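PDB 5ZWX: DUF724 domain-containing protein 6-like, which binds an H3K9me2 histone tail through its paired Agenet domains and probably links that mark to DNA methylation in heterochromatin. Local coordinates for residues I8-L14 with V74-P79; D97-F102 with E138-H142. All blocks are in the same frame, centred on the assembly; numbering follows the deposited sequence.

Contact 1 of 2, residues I8-L14 with V74-P79; sequences IRLPPFL and VGQLRP
An irregular N-terminal segment, I8-L14, is laid against V74-P79, the short 3-10 turn and following strand that belong to the first Agenet domain; such a turn ahead of the final strand is a familiar feature of SH3-like barrels. I8 to P11 runs extended, then P11-L14 folds into a type I turn held by L14 N to P11 O at 3.0 Å. In the partner segment, V74-Q76 coils as 3-10, with L77 N 3.0 Å from V74 O, before straightening into strand 77-78. CA atoms approach most closely at L10 with V74, 7.9 Å, and F13 with P79, 6.8 Å, so side chains fill the gap. V74, chi1 t, is one of two main bumps, the other being F13. It pushes into a hollow lined by I8, L10, P11 and L14: V74 CG2 meets L10 CD2 at 3.7 Å and, more loosely, I8 CD1 at 4.4 Å, while V74 CG1 meets P11 CD at 3.9 Å and L14 CD2 at 3.7 Å. L14, chi1 off-well at -134°, also brings CD1 to 3.7 Å from L77 CD1. F13, chi1 p, lays its ring face on P79, just past the strand: P79 CG sits 3.7 Å from the F13 ring centroid, 12° off the normal, a CH-pi contact, while F13 CZ is 4.0 Å from L77 O at the ring edge. The apolar seam lies against one part of the barrel: F13 and L14 reach V20 of strand 19-22, L14, V74 and L77 share C51 of strand 51-55, and P79 rests on W145 of strand 139-146.

Contact 2 of 2, residues D97-F102 with E138-H142; sequences DDVDAF and ELRFH
Strands 98-102 and 139-141 run antiparallel, 4.6 Å apart at closest approach and with their directions 150° from each other, as the first and last strands do where they meet in an SH3-like barrel, here consistent with the second Agenet domain. D100 and R140 form the hydrogen-bonded pair, CA-CA 5.3 Å, with D100 N to R140 O and R140 N to D100 O both 2.9 Å; V99-F141 and A101-L139 are the flanking non-hydrogen-bonded pairs. The ladder is extended by H142 N to D98 O, 3.0 Å, and F102 N to E138 O, 2.8 Å. On one face A101 CB packs 3.6 Å from L139 CD2, with V99 CG2 4.3 Å from that same methyl; A101 and L139 lie on F134, V99 on V112 and V123. The face bearing D100 and R140 carries a charged network beside W107. D100, chi1 m, divides its carboxylate: OD1 accepts from H142 ND1 at 2.6 Å, and OD2 forms a salt bridge with R140 NE at 2.8 Å, plus a weak bond from R140 NH2 at 3.2 Å. R140, chi1 p and otherwise extended, also pairs through NH1 with E21 of the first domain and makes a cation-pi contact with W107. At the far end E138 OE1 accepts from R135 N, while water 1 bridges F102 O, 3.0 Å away, and E138 OE2, 2.8 Å away.

Overall arrangement
From the N terminus, the chain passes through 8-14, winds through the strands of the first Agenet domain and returns at 74-79, where contact 1 closes a loop of 59 intervening residues. It then crosses the linker with helix 86-90 and enters the second barrel, where contact 2 joins 97-102 to 138-142 across 35 intervening residues. The two loops follow in series, neither nested nor crossing, and their centres lie about 23 Å apart on opposite sides of the chain's centre. Strand 139-146 then reaches back to the first domain: R143 O bonds R78, and the guanidinium groups of R78 and R140 converge on E21, uniting both domains.

Contact 1 of 2, residues I8-L14 with V74-P79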
ATOM      1  N   ILE A   8      21.246  11.260  -7.775  1.00 52.25           N
ATOM      2  CA  ILE A   8      20.401  10.105  -8.069  1.00 43.02           C
ATOM      3  C   ILE A   8      19.331  10.413  -9.117  1.00 47.05           C
ATOM      4  O   ILE A   8      18.771  11.511  -9.164  1.00 48.79           O
ATOM      5  CB  ILE A   8      19.708   9.518  -6.810  1.00 59.39           C
ATOM      6  CG1 ILE A   8      18.568  10.417  -6.322  1.00 56.93           C
ATOM      7  CG2 ILE A   8      20.738   9.192  -5.716  1.00 60.65           C
ATOM      8  CD1 ILE A   8      17.756   9.794  -5.233  1.00 54.67           C
ATOM      9  N   ARG A   9      19.085   9.429  -9.975  1.00 40.71           N
ATOM     10  CA  ARG A   9      18.076   9.530 -11.029  1.00 41.28           C
ATOM     11  C   ARG A   9      16.777   8.973 -10.486  1.00 38.61           C
ATOM     12  O   ARG A   9      16.602   7.755 -10.443  1.00 38.07           O
ATOM     13  CB  ARG A   9      18.501   8.738 -12.262  1.00 51.64           C
ATOM     14  CG  ARG A   9      17.663   8.978 -13.520  1.00 65.82           C
ATOM     15  CD  ARG A   9      18.599   9.262 -14.703  1.00 83.25           C
ATOM     16  NE  ARG A   9      18.018  10.114 -15.740  1.00 99.72           N
ATOM     17  CZ  ARG A   9      17.410   9.661 -16.833  1.00103.88           C
ATOM     18  NH1 ARG A   9      17.274   8.358 -17.021  1.00105.54           N
ATOM     19  NH2 ARG A   9      16.923  10.511 -17.728  1.00107.04           N
ATOM     20  N   LEU A  10      15.874   9.856 -10.082  1.00 38.96           N
ATOM     21  CA  LEU A  10      14.605   9.421  -9.517  1.00 38.13           C
ATOM     22  C   LEU A  10      13.706   8.815 -10.563  1.00 39.70           C
ATOM     23  O   LEU A  10      13.726   9.229 -11.720  1.00 39.46           O
ATOM     24  CB  LEU A  10      13.865  10.592  -8.882  1.00 43.16           C
ATOM     25  CG  LEU A  10      14.375  11.273  -7.627  1.00 47.76           C
ATOM     26  CD1 LEU A  10      13.409  12.403  -7.300  1.00 51.49           C
ATOM     27  CD2 LEU A  10      14.409  10.269  -6.500  1.00 41.38           C
ATOM     28  N   PRO A  11      12.865   7.856 -10.149  1.00 38.85           N
ATOM     29  CA  PRO A  11      11.767   7.433 -11.019  1.00 39.44           C
ATOM     30  C   PRO A  11      10.921   8.649 -11.395  1.00 43.87           C
ATOM     31  O   PRO A  11      10.674   9.491 -10.531  1.00 42.91           O
ATOM     32  CB  PRO A  11      10.956   6.467 -10.140  1.00 37.79           C
ATOM     33  CG  PRO A  11      11.881   6.040  -9.070  1.00 32.26           C
ATOM     34  CD  PRO A  11      12.864   7.156  -8.847  1.00 34.15           C
ATOM     35  N   PRO A  12      10.480   8.740 -12.652  1.00 42.40           N
ATOM     36  CA  PRO A  12       9.645   9.862 -13.122  1.00 47.42           C
ATOM     37  C   PRO A  12       8.372  10.158 -12.296  1.00 48.20           C
ATOM     38  O   PRO A  12       7.976  11.323 -12.178  1.00 48.26           O
ATOM     39  CB  PRO A  12       9.272   9.426 -14.546  1.00 47.37           C
ATOM     40  CG  PRO A  12      10.487   8.660 -15.003  1.00 48.48           C
ATOM     41  CD  PRO A  12      10.892   7.860 -13.762  1.00 46.51           C
ATOM     42  N   PHE A  13       7.736   9.146 -11.723  1.00 46.71           N
ATOM     43  CA  PHE A  13       6.497   9.424 -10.987  1.00 48.34           C
ATOM     44  C   PHE A  13       6.763  10.173  -9.683  1.00 46.78           C
ATOM     45  O   PHE A  13       5.852  10.751  -9.095  1.00 47.50           O
ATOM     46  CB  PHE A  13       5.724   8.135 -10.687  1.00 44.74           C
ATOM     47  CG  PHE A  13       6.302   7.321  -9.558  1.00 40.41           C
ATOM     48  CD1 PHE A  13       7.266   6.351  -9.810  1.00 40.10           C
ATOM     49  CD2 PHE A  13       5.868   7.509  -8.247  1.00 39.38           C
ATOM     50  CE1 PHE A  13       7.796   5.582  -8.772  1.00 38.77           C
ATOM     51  CE2 PHE A  13       6.389   6.748  -7.208  1.00 36.32           C
ATOM     52  CZ  PHE A  13       7.366   5.794  -7.472  1.00 37.20           C
ATOM     53  N   LEU A  14       8.011  10.161  -9.224  1.00 39.23           N
ATOM     54  CA  LEU A  14       8.314  10.709  -7.917  1.00 34.17           C
ATOM     55  C   LEU A  14       8.579  12.200  -8.005  1.00 41.03           C
ATOM     56  O   LEU A  14       9.669  12.623  -8.402  1.00 43.91           O
ATOM     57  CB  LEU A  14       9.514   9.978  -7.307  1.00 35.99           C
ATOM     58  CG  LEU A  14       9.542   9.494  -5.859  1.00 41.84           C
ATOM     59  CD1 LEU A  14       8.168   9.011  -5.363  1.00 41.33           C
ATOM     60  CD2 LEU A  14      10.616   8.391  -5.686  1.00 38.09           C
ATOM     61  N   VAL A  74      13.650   5.985  -1.404  1.00 31.77           N
ATOM     62  CA  VAL A  74      12.941   5.877  -2.667  1.00 29.56           C
ATOM     63  C   VAL A  74      12.322   4.476  -2.883  1.00 31.17           C
ATOM     64  O   VAL A  74      11.171   4.353  -3.311  1.00 29.14           O
ATOM     65  CB  VAL A  74      13.899   6.228  -3.828  1.00 30.71           C
ATOM     66  CG1 VAL A  74      13.269   5.859  -5.165  1.00 32.60           C
ATOM     67  CG2 VAL A  74      14.214   7.721  -3.765  1.00 35.03           C
ATOM     68  N   GLY A  75      13.069   3.426  -2.551  1.00 29.71           N
ATOM     69  CA  GLY A  75      12.607   2.064  -2.769  1.00 27.17           C
ATOM     70  C   GLY A  75      11.394   1.659  -1.917  1.00 30.27           C
ATOM     71  O   GLY A  75      10.840   0.580  -2.122  1.00 31.33           O
ATOM     72  N   GLN A  76      10.974   2.533  -1.003  1.00 25.34           N
ATOM     73  CA  GLN A  76       9.756   2.273  -0.202  1.00 25.80           C
ATOM     74  C   GLN A  76       8.486   2.749  -0.920  1.00 32.86           C
ATOM     75  O   GLN A  76       7.379   2.476  -0.472  1.00 30.06           O
ATOM     76  CB  GLN A  76       9.851   2.953   1.152  1.00 27.95           C
ATOM     77  CG  GLN A  76      10.852   2.323   2.061  1.00 31.21           C
ATOM     78  CD  GLN A  76      10.918   3.027   3.403  1.00 34.24           C
ATOM     79  OE1 GLN A  76      11.873   3.734   3.678  1.00 33.45           O
ATOM     80  NE2 GLN A  76       9.886   2.860   4.230  1.00 34.11           N
ATOM     81  N   LEU A  77       8.647   3.448  -2.045  1.00 30.05           N
ATOM     82  CA  LEU A  77       7.504   4.102  -2.684  1.00 33.53           C
ATOM     83  C   LEU A  77       7.160   3.469  -4.021  1.00 28.97           C
ATOM     84  O   LEU A  77       8.053   2.993  -4.723  1.00 30.28           O
ATOM     85  CB  LEU A  77       7.797   5.593  -2.907  1.00 32.85           C
ATOM     86  CG  LEU A  77       8.149   6.367  -1.633  1.00 31.91           C
ATOM     87  CD1 LEU A  77       8.430   7.850  -1.912  1.00 33.09           C
ATOM     88  CD2 LEU A  77       7.012   6.201  -0.606  1.00 29.44           C
ATOM     89  N   ARG A  78       5.873   3.469  -4.358  1.00 30.70           N
ATOM     90  CA  ARG A  78       5.451   3.121  -5.714  1.00 32.37           C
ATOM     91  C   ARG A  78       4.255   3.972  -6.088  1.00 28.98           C
ATOM     92  O   ARG A  78       3.705   4.650  -5.227  1.00 34.21           O
ATOM     93  CB  ARG A  78       5.146   1.637  -5.831  1.00 26.84           C
ATOM     94  CG  ARG A  78       3.851   1.224  -5.039  1.00 24.90           C
ATOM     95  CD  ARG A  78       3.670  -0.288  -5.041  1.00 28.09           C
ATOM     96  NE  ARG A  78       2.256  -0.620  -4.730  1.00 25.91           N
ATOM     97  CZ  ARG A  78       1.723  -1.834  -4.891  1.00 29.34           C
ATOM     98  NH1 ARG A  78       2.477  -2.841  -5.325  1.00 31.62           N
ATOM     99  NH2 ARG A  78       0.439  -2.038  -4.623  1.00 27.92           N
ATOM    100  N   PRO A  79       3.871   4.011  -7.386  1.00 30.97           N
ATOM    101  CA  PRO A  79       2.734   4.859  -7.690  1.00 29.94           C
ATOM    102  C   PRO A  79       1.455   4.204  -7.150  1.00 32.09           C
ATOM    103  O   PRO A  79       1.525   3.023  -6.830  1.00 33.56           O
ATOM    104  CB  PRO A  79       2.730   4.930  -9.247  1.00 35.45           C
ATOM    105  CG  PRO A  79       4.036   4.369  -9.673  1.00 35.88           C
ATOM    106  CD  PRO A  79       4.423   3.383  -8.600  1.00 32.39           C
TER

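Contact 2 of 2, residues D97-F102 with E138-H142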
ATOM      1  N   ASP A  97      -5.899 -16.649  -5.215  1.00 37.22           N
ATOM      2  CA  ASP A  97      -5.604 -15.316  -5.749  1.00 36.87           C
ATOM      3  C   ASP A  97      -4.766 -14.518  -4.752  1.00 36.10           C
ATOM      4  O   ASP A  97      -4.999 -14.583  -3.550  1.00 30.03           O
ATOM      5  CB  ASP A  97      -6.887 -14.534  -6.078  1.00 37.99           C
ATOM      6  CG  ASP A  97      -7.512 -14.921  -7.432  1.00 42.95           C
ATOM      7  OD1 ASP A  97      -6.883 -15.645  -8.242  1.00 43.40           O
ATOM      8  OD2 ASP A  97      -8.649 -14.466  -7.692  1.00 44.26           O
ATOM      9  N   ASP A  98      -3.792 -13.760  -5.249  1.00 30.34           N
ATOM     10  CA  ASP A  98      -3.051 -12.818  -4.415  1.00 34.58           C
ATOM     11  C   ASP A  98      -3.816 -11.513  -4.375  1.00 29.79           C
ATOM     12  O   ASP A  98      -4.114 -10.942  -5.419  1.00 30.20           O
ATOM     13  CB  ASP A  98      -1.637 -12.583  -4.956  1.00 44.22           C
ATOM     14  CG  ASP A  98      -0.701 -13.724  -4.619  1.00 58.07           C
ATOM     15  OD1 ASP A  98      -1.056 -14.543  -3.736  1.00 62.60           O
ATOM     16  OD2 ASP A  98       0.376 -13.811  -5.234  1.00 64.27           O
ATOM     17  N   VAL A  99      -4.173 -11.077  -3.171  1.00 26.61           N
ATOM     18  CA  VAL A  99      -4.995  -9.885  -3.007  1.00 23.88           C
ATOM     19  C   VAL A  99      -4.368  -8.965  -1.974  1.00 26.00           C
ATOM     20  O   VAL A  99      -3.491  -9.383  -1.219  1.00 29.30           O
ATOM     21  CB  VAL A  99      -6.444 -10.230  -2.563  1.00 25.46           C
ATOM     22  CG1 VAL A  99      -7.177 -11.004  -3.695  1.00 28.98           C
ATOM     23  CG2 VAL A  99      -6.439 -11.030  -1.246  1.00 25.36           C
ATOM     24  N   ASP A 100      -4.783  -7.705  -1.959  1.00 29.43           N
ATOM     25  CA  ASP A 100      -4.565  -6.871  -0.775  1.00 26.89           C
ATOM     26  C   ASP A 100      -5.928  -6.639  -0.147  1.00 24.17           C
ATOM     27  O   ASP A 100      -6.907  -6.413  -0.854  1.00 26.87           O
ATOM     28  CB  ASP A 100      -3.932  -5.519  -1.091  1.00 28.13           C
ATOM     29  CG  ASP A 100      -2.683  -5.626  -1.932  1.00 31.19           C
ATOM     30  OD1 ASP A 100      -1.949  -6.637  -1.824  1.00 27.78           O
ATOM     31  OD2 ASP A 100      -2.449  -4.676  -2.721  1.00 28.34           O
ATOM     32  N   ALA A 101      -5.977  -6.681   1.188  1.00 24.48           N
ATOM     33  CA  ALA A 101      -7.188  -6.407   1.949  1.00 23.76           C
ATOM     34  C   ALA A 101      -7.080  -5.060   2.666  1.00 23.41           C
ATOM     35  O   ALA A 101      -6.036  -4.742   3.255  1.00 24.87           O
ATOM     36  CB  ALA A 101      -7.434  -7.524   2.972  1.00 23.75           C
ATOM     37  N   PHE A 102      -8.133  -4.262   2.606  1.00 24.62           N
ATOM     38  CA  PHE A 102      -8.122  -2.993   3.323  1.00 25.25           C
ATOM     39  C   PHE A 102      -8.392  -3.192   4.802  1.00 24.71           C
ATOM     40  O   PHE A 102      -9.480  -3.643   5.202  1.00 25.48           O
ATOM     41  CB  PHE A 102      -9.132  -2.026   2.752  1.00 26.25           C
ATOM     42  CG  PHE A 102      -8.832  -0.596   3.078  1.00 31.52           C
ATOM     43  CD1 PHE A 102      -7.696   0.031   2.540  1.00 32.17           C
ATOM     44  CD2 PHE A 102      -9.674   0.130   3.902  1.00 35.17           C
ATOM     45  CE1 PHE A 102      -7.420   1.360   2.835  1.00 30.59           C
ATOM     46  CE2 PHE A 102      -9.400   1.461   4.198  1.00 35.44           C
ATOM     47  CZ  PHE A 102      -8.274   2.075   3.654  1.00 35.25           C
ATOM     48  N   GLU A 138     -13.708  -5.097  -0.026  1.00 29.02           N
ATOM     49  CA  GLU A 138     -12.551  -4.782   0.820  1.00 25.50           C
ATOM     50  C   GLU A 138     -11.236  -5.291   0.229  1.00 31.91           C
ATOM     51  O   GLU A 138     -10.166  -5.140   0.846  1.00 29.04           O
ATOM     52  CB  GLU A 138     -12.740  -5.387   2.229  1.00 23.51           C
ATOM     53  CG  GLU A 138     -13.926  -4.820   2.952  1.00 25.88           C
ATOM     54  CD  GLU A 138     -14.106  -5.481   4.342  1.00 33.76           C
ATOM     55  OE1 GLU A 138     -14.635  -6.616   4.399  1.00 34.74           O
ATOM     56  OE2 GLU A 138     -13.708  -4.852   5.354  1.00 31.11           O
ATOM     57  N   LEU A 139     -11.308  -5.908  -0.951  1.00 28.97           N
ATOM     58  CA  LEU A 139     -10.107  -6.512  -1.540  1.00 25.55           C
ATOM     59  C   LEU A 139      -9.761  -5.862  -2.873  1.00 28.06           C
ATOM     60  O   LEU A 139     -10.645  -5.354  -3.560  1.00 30.09           O
ATOM     61  CB  LEU A 139     -10.296  -8.001  -1.774  1.00 26.50           C
ATOM     62  CG  LEU A 139     -10.763  -8.845  -0.581  1.00 26.63           C
ATOM     63  CD1 LEU A 139     -10.926 -10.235  -1.117  1.00 29.77           C
ATOM     64  CD2 LEU A 139      -9.699  -8.804   0.515  1.00 23.38           C
ATOM     65  N   ARG A 140      -8.476  -5.892  -3.223  1.00 26.60           N
ATOM     66  CA  ARG A 140      -8.065  -5.576  -4.595  1.00 30.69           C
ATOM     67  C   ARG A 140      -7.088  -6.656  -5.095  1.00 28.87           C
ATOM     68  O   ARG A 140      -6.386  -7.261  -4.326  1.00 26.57           O
ATOM     69  CB  ARG A 140      -7.424  -4.182  -4.652  1.00 29.06           C
ATOM     70  CG  ARG A 140      -6.099  -4.077  -3.901  1.00 25.46           C
ATOM     71  CD  ARG A 140      -5.511  -2.614  -3.920  1.00 28.80           C
ATOM     72  NE  ARG A 140      -4.169  -2.539  -3.311  1.00 27.15           N
ATOM     73  CZ  ARG A 140      -3.411  -1.434  -3.270  1.00 31.59           C
ATOM     74  NH1 ARG A 140      -3.866  -0.276  -3.762  1.00 30.42           N
ATOM     75  NH2 ARG A 140      -2.193  -1.480  -2.719  1.00 29.54           N
ATOM     76  N   PHE A 141      -7.007  -6.881  -6.397  1.00 26.23           N
ATOM     77  CA  PHE A 141      -6.043  -7.852  -6.886  1.00 29.40           C
ATOM     78  C   PHE A 141      -4.686  -7.245  -6.686  1.00 35.37           C
ATOM     79  O   PHE A 141      -4.518  -6.047  -6.901  1.00 32.67           O
ATOM     80  CB  PHE A 141      -6.313  -8.215  -8.359  1.00 29.15           C
ATOM     81  CG  PHE A 141      -7.528  -9.056  -8.521  1.00 37.78           C
ATOM     82  CD1 PHE A 141      -7.498 -10.390  -8.165  1.00 39.58           C
ATOM     83  CD2 PHE A 141      -8.714  -8.515  -8.998  1.00 41.68           C
ATOM     84  CE1 PHE A 141      -8.634 -11.187  -8.293  1.00 46.92           C
ATOM     85  CE2 PHE A 141      -9.840  -9.299  -9.146  1.00 46.74           C
ATOM     86  CZ  PHE A 141      -9.803 -10.639  -8.787  1.00 44.23           C
ATOM     87  N   HIS A 142      -3.750  -8.054  -6.199  1.00 27.61           N
ATOM     88  CA  HIS A 142      -2.407  -7.578  -5.897  1.00 25.86           C
ATOM     89  C   HIS A 142      -1.626  -7.327  -7.183  1.00 27.40           C
ATOM     90  O   HIS A 142      -1.736  -8.106  -8.121  1.00 30.19           O
ATOM     91  CB  HIS A 142      -1.647  -8.592  -5.050  1.00 31.07           C
ATOM     92  CG  HIS A 142      -0.303  -8.111  -4.621  1.00 26.60           C
ATOM     93  ND1 HIS A 142      -0.126  -7.221  -3.579  1.00 31.29           N
ATOM     94  CD2 HIS A 142       0.932  -8.318  -5.143  1.00 32.23           C
ATOM     95  CE1 HIS A 142       1.155  -6.944  -3.447  1.00 31.10           C
ATOM     96  NE2 HIS A 142       1.824  -7.594  -4.392  1.00 32.01           N
TER
HETATM   97  O   HOH W   1     -12.221  -2.613   4.758  1.00 39.52           O
HETATM   98  O   HOH W   2     -11.206  -4.280   7.176  1.00 42.54           O